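Local structure of uncharacterized conserved protein (Sinorhizobium meliloti, 4EZB) at residues 91-96 and 115-120; 26-31 and 50-55; 142-147 and 190-195. The protein is of unknown function but is probably an oxidoreductase, built on a Rossmann-type domain followed by a long helix and a helical region. All coordinates share one frame; numbering follows the deposited sequence.

Interaction 1 of 3, residues 91-96 and 115-120; sequences VLSLVV and AVFIDL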
loop_
_atom_site.group_PDB
_atom_site.type_symbol
_atom_site.label_atom_id
_atom_site.label_comp_id
_atom_site.label_asym_id
_atom_site.label_seq_id
_atom_site.Cartn_x
_atom_site.Cartn_y
_atom_site.Cartn_z
ATOM N N VAL A 91 -23.042 30.894 4.816
ATOM C CA VAL A 91 -23.766 29.853 5.495
ATOM C C VAL A 91 -22.927 28.566 5.581
ATOM O O VAL A 91 -22.461 28.043 4.545
ATOM C CB VAL A 91 -25.110 29.588 4.784
ATOM C CG1 VAL A 91 -25.922 28.536 5.542
ATOM C CG2 VAL A 91 -25.905 30.889 4.666
ATOM N N LEU A 92 -22.719 28.076 6.807
ATOM C CA LEU A 92 -21.965 26.844 7.055
ATOM C C LEU A 92 -22.933 25.659 7.324
ATOM O O LEU A 92 -23.716 25.683 8.283
ATOM C CB LEU A 92 -21.012 27.014 8.236
ATOM C CG LEU A 92 -19.899 28.086 8.171
ATOM C CD1 LEU A 92 -18.884 27.884 9.291
ATOM C CD2 LEU A 92 -19.151 28.114 6.841
ATOM N N SER A 93 -22.880 24.630 6.488
ATOM C CA SER A 93 -23.791 23.479 6.656
ATOM C C SER A 93 -23.073 22.350 7.374
ATOM O O SER A 93 -22.220 21.715 6.807
ATOM C CB SER A 93 -24.316 22.981 5.304
ATOM O OG SER A 93 -25.347 22.010 5.493
ATOM N N LEU A 94 -23.413 22.124 8.633
ATOM C CA LEU A 94 -22.845 21.005 9.399
ATOM C C LEU A 94 -24.031 20.233 9.961
ATOM O O LEU A 94 -24.615 20.608 10.977
ATOM C CB LEU A 94 -21.965 21.503 10.533
ATOM C CG LEU A 94 -20.585 22.072 10.198
ATOM C CD1 LEU A 94 -20.241 23.257 11.103
ATOM C CD2 LEU A 94 -19.537 20.961 10.322
ATOM N N VAL A 95 -24.430 19.191 9.250
ATOM C CA VAL A 95 -25.612 18.420 9.619
ATOM C C VAL A 95 -25.230 16.952 9.502
ATOM O O VAL A 95 -24.084 16.629 9.119
ATOM C CB VAL A 95 -26.847 18.779 8.751
ATOM C CG1 VAL A 95 -27.350 20.175 9.089
ATOM C CG2 VAL A 95 -26.562 18.654 7.254
ATOM N N VAL A 96 -26.150 16.049 9.835
ATOM C CA VAL A 96 -25.833 14.643 9.658
ATOM C C VAL A 96 -25.708 14.402 8.164
ATOM O O VAL A 96 -26.502 14.928 7.367
ATOM C CB VAL A 96 -26.877 13.697 10.283
ATOM C CG1 VAL A 96 -26.825 13.781 11.811
ATOM C CG2 VAL A 96 -28.280 13.985 9.743
ATOM N N ALA A 115 -24.560 35.725 -1.274
ATOM C CA ALA A 115 -24.216 34.792 -0.202
ATOM C C ALA A 115 -23.517 33.526 -0.708
ATOM O O ALA A 115 -23.770 33.069 -1.815
ATOM C CB ALA A 115 -25.456 34.423 0.585
ATOM N N VAL A 116 -22.641 32.976 0.126
ATOM C CA VAL A 116 -21.977 31.711 -0.163
ATOM C C VAL A 116 -22.434 30.637 0.847
ATOM O O VAL A 116 -22.367 30.853 2.047
ATOM C CB VAL A 116 -20.437 31.874 -0.140
ATOM C CG1 VAL A 116 -19.762 30.562 -0.504
ATOM C CG2 VAL A 116 -19.986 32.973 -1.100
ATOM N N PHE A 117 -22.957 29.524 0.340
ATOM C CA PHE A 117 -23.285 28.334 1.126
ATOM C C PHE A 117 -22.057 27.433 1.056
ATOM O O PHE A 117 -21.647 27.037 -0.054
ATOM C CB PHE A 117 -24.467 27.648 0.448
ATOM C CG PHE A 117 -25.050 26.484 1.215
ATOM C CD1 PHE A 117 -26.068 26.689 2.148
ATOM C CD2 PHE A 117 -24.623 25.184 0.956
ATOM C CE1 PHE A 117 -26.644 25.611 2.831
ATOM C CE2 PHE A 117 -25.182 24.102 1.621
ATOM C CZ PHE A 117 -26.201 24.319 2.567
ATOM N N ILE A 118 -21.432 27.155 2.203
ATOM C CA ILE A 118 -20.301 26.251 2.240
ATOM C C ILE A 118 -20.755 24.943 2.865
ATOM O O ILE A 118 -21.216 24.894 4.011
ATOM C CB ILE A 118 -19.085 26.807 3.038
ATOM C CG1 ILE A 118 -18.704 28.220 2.600
ATOM C CG2 ILE A 118 -17.880 25.884 2.886
ATOM C CD1 ILE A 118 -17.534 28.787 3.390
ATOM N N ASP A 119 -20.652 23.869 2.106
ATOM C CA ASP A 119 -21.124 22.595 2.598
ATOM C C ASP A 119 -19.967 21.919 3.283
ATOM O O ASP A 119 -19.009 21.558 2.625
ATOM C CB ASP A 119 -21.627 21.732 1.451
ATOM C CG ASP A 119 -22.304 20.471 1.945
ATOM O OD1 ASP A 119 -23.563 20.405 1.829
ATOM O OD2 ASP A 119 -21.583 19.564 2.468
ATOM N N LEU A 120 -20.043 21.737 4.593
ATOM C CA LEU A 120 -18.926 21.103 5.302
ATOM C C LEU A 120 -19.184 19.668 5.743
ATOM O O LEU A 120 -18.441 19.136 6.583
ATOM C CB LEU A 120 -18.526 21.929 6.533
ATOM C CG LEU A 120 -18.211 23.378 6.246
ATOM C CD1 LEU A 120 -18.171 24.151 7.563
ATOM C CD2 LEU A 120 -16.902 23.469 5.472
HETATM O O HOH W 1 -26.084 20.958 2.998
#
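The ring of Phe117 meets Val91 and Ser93 of the neighbouring strand obliquely, its CD1 lying 3.9 Å from Val91 CG1 and its CZ 3.6 Å from Ser93 CB. At its edge, in the ring plane, sits a water. Turned so that CG is anti to the backbone nitrogen (chi1 -173°), Phe117 brings its ring across these two side chains. The water accepts from Ser93 OG at 2.8 Å and donates to Asp119 OD1, also at 2.8 Å, so it joins the polar groups at the strand ends; Asp119 OD2 has a salt bridge to Lys128. Beneath these groups the two strands pair in parallel, at 20° to each other. Ile118 N donates to Val91 O at 2.7 Å, and the last rung, Leu120 N to Ser93 O, is longer at 3.1 Å and more bent. On the sheet's other face Leu92 and Ile118 lie side by side, Leu92 CD2 to Ile118 CD1 3.9 Å. Beyond them Leu120 CD1 comes 4.1 Å from Leu92 CB. Replacing Phe117 by an alanine would probably leave Val91 CG1 and Ser93 CB without their aromatic neighbour and open a gap beside the water. Chemically, the pair is a parallel backbone ladder with an apolar face of Leu92, Ile118 and Leu120, and a second that turns from Val91 and Phe117 to the polar Ser93 and Asp119 where both strands run out into loops.

Interaction 2 of 3, residues 26-31 and 50-55; sequences TIAFIG and RLAAYD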
loop_
_atom_site.group_PDB
_atom_site.type_symbol
_atom_site.label_atom_id
_atom_site.label_comp_id
_atom_site.label_asym_id
_atom_site.label_seq_id
_atom_site.Cartn_x
_atom_site.Cartn_y
_atom_site.Cartn_z
ATOM N N THR A 26 -21.638 38.409 8.258
ATOM C CA THR A 26 -22.554 37.536 9.008
ATOM C C THR A 26 -22.509 36.067 8.557
ATOM O O THR A 26 -22.662 35.763 7.378
ATOM C CB THR A 26 -23.992 38.055 8.971
ATOM O OG1 THR A 26 -24.023 39.356 9.565
ATOM C CG2 THR A 26 -24.937 37.112 9.754
ATOM N N ILE A 27 -22.283 35.181 9.522
ATOM C CA ILE A 27 -22.213 33.740 9.313
ATOM C C ILE A 27 -23.404 33.052 9.968
ATOM O O ILE A 27 -23.693 33.321 11.137
ATOM C CB ILE A 27 -20.917 33.165 9.916
ATOM C CG1 ILE A 27 -19.697 33.880 9.313
ATOM C CG2 ILE A 27 -20.839 31.657 9.710
ATOM C CD1 ILE A 27 -18.445 33.812 10.166
ATOM N N ALA A 28 -24.087 32.177 9.218
ATOM C CA ALA A 28 -25.147 31.337 9.779
ATOM C C ALA A 28 -24.779 29.871 9.708
ATOM O O ALA A 28 -24.471 29.372 8.647
ATOM C CB ALA A 28 -26.476 31.579 9.067
ATOM N N PHE A 29 -24.795 29.187 10.846
ATOM C CA PHE A 29 -24.622 27.734 10.860
ATOM C C PHE A 29 -25.960 27.074 10.543
ATOM O O PHE A 29 -27.017 27.566 10.944
ATOM C CB PHE A 29 -24.127 27.254 12.214
ATOM C CG PHE A 29 -22.761 27.770 12.588
ATOM C CD1 PHE A 29 -22.615 29.006 13.207
ATOM C CD2 PHE A 29 -21.621 27.012 12.347
ATOM C CE1 PHE A 29 -21.351 29.487 13.553
ATOM C CE2 PHE A 29 -20.355 27.480 12.692
ATOM C CZ PHE A 29 -20.223 28.721 13.300
ATOM N N ILE A 30 -25.924 25.984 9.786
ATOM C CA ILE A 30 -27.068 25.088 9.739
ATOM C C ILE A 30 -26.623 23.804 10.394
ATOM O O ILE A 30 -25.721 23.130 9.906
ATOM C CB ILE A 30 -27.647 24.850 8.336
ATOM C CG1 ILE A 30 -28.208 26.163 7.793
ATOM C CG2 ILE A 30 -28.766 23.796 8.434
ATOM C CD1 ILE A 30 -28.695 26.133 6.359
ATOM N N GLY A 31 -27.254 23.505 11.522
ATOM C CA GLY A 31 -26.777 22.487 12.440
ATOM C C GLY A 31 -26.070 23.239 13.546
ATOM O O GLY A 31 -25.229 24.095 13.274
ATOM N N ARG A 50 -20.961 38.696 13.269
ATOM C CA ARG A 50 -22.313 38.364 13.696
ATOM C C ARG A 50 -22.567 36.878 13.389
ATOM O O ARG A 50 -22.585 36.470 12.225
ATOM C CB ARG A 50 -23.345 39.235 12.971
ATOM C CG ARG A 50 -23.861 40.422 13.773
ATOM C CD ARG A 50 -22.902 41.605 13.729
ATOM N NE ARG A 50 -23.387 42.748 14.505
ATOM C CZ ARG A 50 -22.807 43.948 14.525
ATOM N NH1 ARG A 50 -21.714 44.179 13.807
ATOM N NH2 ARG A 50 -23.323 44.923 15.261
ATOM N N LEU A 51 -22.721 36.074 14.439
ATOM C CA LEU A 51 -23.028 34.661 14.302
ATOM C C LEU A 51 -24.523 34.418 14.446
ATOM O O LEU A 51 -25.212 35.174 15.126
ATOM C CB LEU A 51 -22.238 33.838 15.333
ATOM C CG LEU A 51 -20.695 33.891 15.281
ATOM C CD1 LEU A 51 -20.038 33.059 16.373
ATOM C CD2 LEU A 51 -20.168 33.438 13.921
ATOM N N ALA A 52 -25.019 33.376 13.781
ATOM C CA ALA A 52 -26.395 32.870 13.942
ATOM C C ALA A 52 -26.374 31.372 13.696
ATOM O O ALA A 52 -25.397 30.844 13.154
ATOM C CB ALA A 52 -27.365 33.554 12.986
ATOM N N ALA A 53 -27.426 30.679 14.115
ATOM C CA ALA A 53 -27.525 29.254 13.837
ATOM C C ALA A 53 -28.978 28.809 13.682
ATOM O O ALA A 53 -29.834 29.156 14.512
ATOM C CB ALA A 53 -26.837 28.449 14.917
ATOM N N TYR A 54 -29.264 28.069 12.607
ATOM C CA TYR A 54 -30.531 27.358 12.522
ATOM C C TYR A 54 -30.330 25.892 12.922
ATOM O O TYR A 54 -29.382 25.223 12.472
ATOM C CB TYR A 54 -31.238 27.483 11.165
ATOM C CG TYR A 54 -32.448 26.565 11.085
ATOM C CD1 TYR A 54 -33.650 26.887 11.733
ATOM C CD2 TYR A 54 -32.372 25.340 10.419
ATOM C CE1 TYR A 54 -34.743 26.026 11.685
ATOM C CE2 TYR A 54 -33.455 24.476 10.370
ATOM C CZ TYR A 54 -34.630 24.824 10.997
ATOM O OH TYR A 54 -35.683 23.953 10.926
ATOM N N ASP A 55 -31.210 25.423 13.801
ATOM C CA ASP A 55 -31.234 24.032 14.229
ATOM C C ASP A 55 -32.706 23.671 14.453
ATOM O O ASP A 55 -33.490 24.502 14.913
ATOM C CB ASP A 55 -30.409 23.860 15.509
ATOM C CG ASP A 55 -30.033 22.420 15.791
ATOM O OD1 ASP A 55 -28.819 22.141 15.828
ATOM O OD2 ASP A 55 -30.923 21.566 16.012
#
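Phe29, Tyr54 and Ala52 carry much of the pairing of these two parallel strands. The Phe29 ring turns its edge to Ala52 O, which lies in the ring plane 3.3 Å from CD1. Ala52 O also accepts from Phe29 N at 2.9 Å, the donor tilted 33° out of the carbonyl plane, so the amide and the ring edge of one residue both face a single oxygen. With CG anti to its carbonyl carbon (chi1 -64°), Phe29 carries CE1 to within 4.1 Å of Leu51 CD2, while its CB sits 4.0 Å from Ala53 CB. On the other face the small Ala52 lies beside Ala28, CB to CB 4.5 Å. There too the Tyr54 ring takes Ile30 CG2 at its edge, 4.4 Å from CD2. Tyr54 N donates to Phe29 O at 2.8 Å, and Tyr54 O accepts from Gly31 N at 2.9 Å. The positive phi of Gly31 (100°) calls for glycine, and its place after the strand is consistent with the first glycine of a Rossmann-type GxGxxA turn. Asp55 OD1 comes close to Gly31 and is hydrogen-bonded to Phe32 N, while OD2 has a salt bridge to Arg57. Helix 34-44, which links the two strands, packs on Phe29 and Leu51; strand 90-93 pairs along the far side of 26-30, and helix 100-107 packs on Ile30.

Interaction 3 of 3, residues 142-147 and 190-195; sequences FVEGAV and QASSLK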
loop_
_atom_site.group_PDB
_atom_site.type_symbol
_atom_site.label_atom_id
_atom_site.label_comp_id
_atom_site.label_asym_id
_atom_site.label_seq_id
_atom_site.Cartn_x
_atom_site.Cartn_y
_atom_site.Cartn_z
ATOM N N PHE A 142 -22.348 28.385 -4.157
ATOM C CA PHE A 142 -22.022 27.178 -3.418
ATOM C C PHE A 142 -20.501 27.011 -3.370
ATOM O O PHE A 142 -19.849 27.191 -4.376
ATOM C CB PHE A 142 -22.657 25.956 -4.100
ATOM C CG PHE A 142 -22.308 24.630 -3.436
ATOM C CD1 PHE A 142 -23.056 24.157 -2.375
ATOM C CD2 PHE A 142 -21.228 23.871 -3.886
ATOM C CE1 PHE A 142 -22.749 22.925 -1.777
ATOM C CE2 PHE A 142 -20.895 22.649 -3.288
ATOM C CZ PHE A 142 -21.656 22.178 -2.228
ATOM N N VAL A 143 -19.931 26.718 -2.200
ATOM C CA VAL A 143 -18.517 26.354 -2.138
ATOM C C VAL A 143 -18.481 24.999 -1.444
ATOM O O VAL A 143 -19.147 24.785 -0.449
ATOM C CB VAL A 143 -17.636 27.388 -1.386
ATOM C CG1 VAL A 143 -16.272 26.811 -1.055
ATOM C CG2 VAL A 143 -17.451 28.668 -2.217
ATOM N N GLU A 144 -17.704 24.075 -1.960
ATOM C CA GLU A 144 -17.652 22.786 -1.291
ATOM C C GLU A 144 -16.503 22.740 -0.292
ATOM O O GLU A 144 -15.372 23.022 -0.658
ATOM C CB GLU A 144 -17.483 21.695 -2.342
ATOM C CG GLU A 144 -17.199 20.350 -1.691
ATOM C CD GLU A 144 -16.006 19.653 -2.278
ATOM O OE1 GLU A 144 -15.834 18.469 -1.964
ATOM O OE2 GLU A 144 -15.256 20.267 -3.052
ATOM N N GLY A 145 -16.777 22.384 0.960
ATOM C CA GLY A 145 -15.697 22.224 1.935
ATOM C C GLY A 145 -15.531 20.806 2.449
ATOM O O GLY A 145 -16.453 19.963 2.365
ATOM N N ALA A 146 -14.356 20.535 3.005
ATOM C CA ALA A 146 -14.092 19.250 3.623
ATOM C C ALA A 146 -13.220 19.462 4.845
ATOM O O ALA A 146 -12.136 20.050 4.768
ATOM C CB ALA A 146 -13.441 18.299 2.633
ATOM N N VAL A 147 -13.717 18.997 5.978
ATOM C CA VAL A 147 -13.075 19.225 7.263
ATOM C C VAL A 147 -12.033 18.139 7.435
ATOM O O VAL A 147 -12.340 16.970 7.243
ATOM C CB VAL A 147 -14.103 19.218 8.381
ATOM C CG1 VAL A 147 -13.450 19.575 9.720
ATOM C CG2 VAL A 147 -15.234 20.190 8.024
ATOM N N GLN A 190 -13.692 18.989 -5.641
ATOM C CA GLN A 190 -12.248 18.762 -5.451
ATOM C C GLN A 190 -11.781 18.600 -4.010
ATOM O O GLN A 190 -10.806 17.877 -3.778
ATOM C CB GLN A 190 -11.399 19.809 -6.150
ATOM C CG GLN A 190 -11.502 19.753 -7.665
ATOM C CD GLN A 190 -10.656 20.824 -8.309
ATOM O OE1 GLN A 190 -10.977 22.024 -8.238
ATOM N NE2 GLN A 190 -9.555 20.405 -8.939
ATOM N N ALA A 191 -12.457 19.265 -3.061
ATOM C CA ALA A 191 -12.035 19.264 -1.666
ATOM C C ALA A 191 -12.328 17.912 -1.015
ATOM O O ALA A 191 -11.493 17.381 -0.287
ATOM C CB ALA A 191 -12.705 20.394 -0.881
ATOM N N SER A 192 -13.521 17.364 -1.261
ATOM C CA SER A 192 -13.840 16.067 -0.695
ATOM C C SER A 192 -13.095 14.964 -1.442
ATOM O O SER A 192 -12.705 13.966 -0.833
ATOM C CB SER A 192 -15.344 15.811 -0.663
ATOM O OG SER A 192 -15.880 15.729 -1.974
ATOM N N SER A 193 -12.857 15.163 -2.739
ATOM C CA SER A 193 -12.049 14.228 -3.502
ATOM C C SER A 193 -10.655 14.123 -2.915
ATOM O O SER A 193 -10.172 13.039 -2.666
ATOM C CB SER A 193 -11.973 14.638 -4.957
ATOM O OG SER A 193 -13.210 14.303 -5.570
ATOM N N LEU A 194 -10.042 15.264 -2.667
ATOM C CA LEU A 194 -8.723 15.334 -2.071
ATOM C C LEU A 194 -8.650 14.657 -0.675
ATOM O O LEU A 194 -7.726 13.892 -0.401
ATOM C CB LEU A 194 -8.303 16.800 -1.993
ATOM C CG LEU A 194 -6.906 17.157 -1.532
ATOM C CD1 LEU A 194 -5.923 16.238 -2.206
ATOM C CD2 LEU A 194 -6.600 18.586 -1.932
ATOM N N LYS A 195 -9.628 14.940 0.178
ATOM C CA LYS A 195 -9.714 14.342 1.509
ATOM C C LYS A 195 -9.804 12.809 1.420
ATOM O O LYS A 195 -9.059 12.085 2.089
ATOM C CB LYS A 195 -10.933 14.895 2.264
ATOM C CG LYS A 195 -11.198 14.174 3.575
ATOM C CD LYS A 195 -12.279 14.836 4.408
ATOM C CE LYS A 195 -12.621 13.969 5.610
ATOM N NZ LYS A 195 -13.585 14.637 6.529
#
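Glu144 lays its carboxylate against the start of helix 190-218, where OE2 lies 3.4 Å from Ala191 CB and both oxygens take hydrogen bonds from the first turn. Ala191 N donates to Glu144 OE2 at 3.0 Å from the syn side, 26° out of the carboxylate plane. Glu144 OE1 takes two donors: Ser192 N at 2.7 Å, coming from above that plane, and Ser192 OG at 2.7 Å, nearly along the C-O axis. To bring its hydroxyl there Ser192 holds OG between its backbone nitrogen and carbonyl carbon (chi1 65°). Glu144 itself leaves the strand with CG anti to the backbone nitrogen and then bends at chi2, which swings the carboxylate toward the helix; a weak bond from Gly189 N adds to the grip on OE2. Next along the strand, Ala146 sets its CB on the helix backbone, 3.6 Å from Ala191 O and 4.2 Å from Ala191 CB. One turn further on, the extended side chain of Lys195 reaches past Ala146, its CD 4.1 Å from that CB, and donates through NZ to Val147 O at 2.7 Å. The helix start also packs on the second subunit. A carboxylate caught by three N-H and O-H groups at a helix N-terminus would be stabilised by the helix dipole, which is likely to favour its ionised form. The buried Glu144 carboxylate and the Lys195 bond to Val147 O thus tie strand 141-147, the last of the six strands that run parallel from 77-79 across the sheet, to the helix leading out of it.

In the fold
All three contacts are buried and draw on one mixed sheet. Interactions 1 and 2 each close a beta-alpha-beta unit by parallel strand pairing and meet directly, since strands 90-93 and 26-30 are neighbours. Interaction 1 also borders interaction 3 through strands 116-119 and 141-147, whereas interactions 2 and 3 do not touch, their nearest atoms being about 10 Å apart. Interaction 2 lies farthest from the chain's centre, and Arg50 at its beginning is exposed. The first two rest mainly on backbone ladders and apolar side chains, with a water-bridged polar end in interaction 1. Interaction 3 instead relies on side-chain hydrogen bonds, joining the sheet to a helix whose start touches the second subunit.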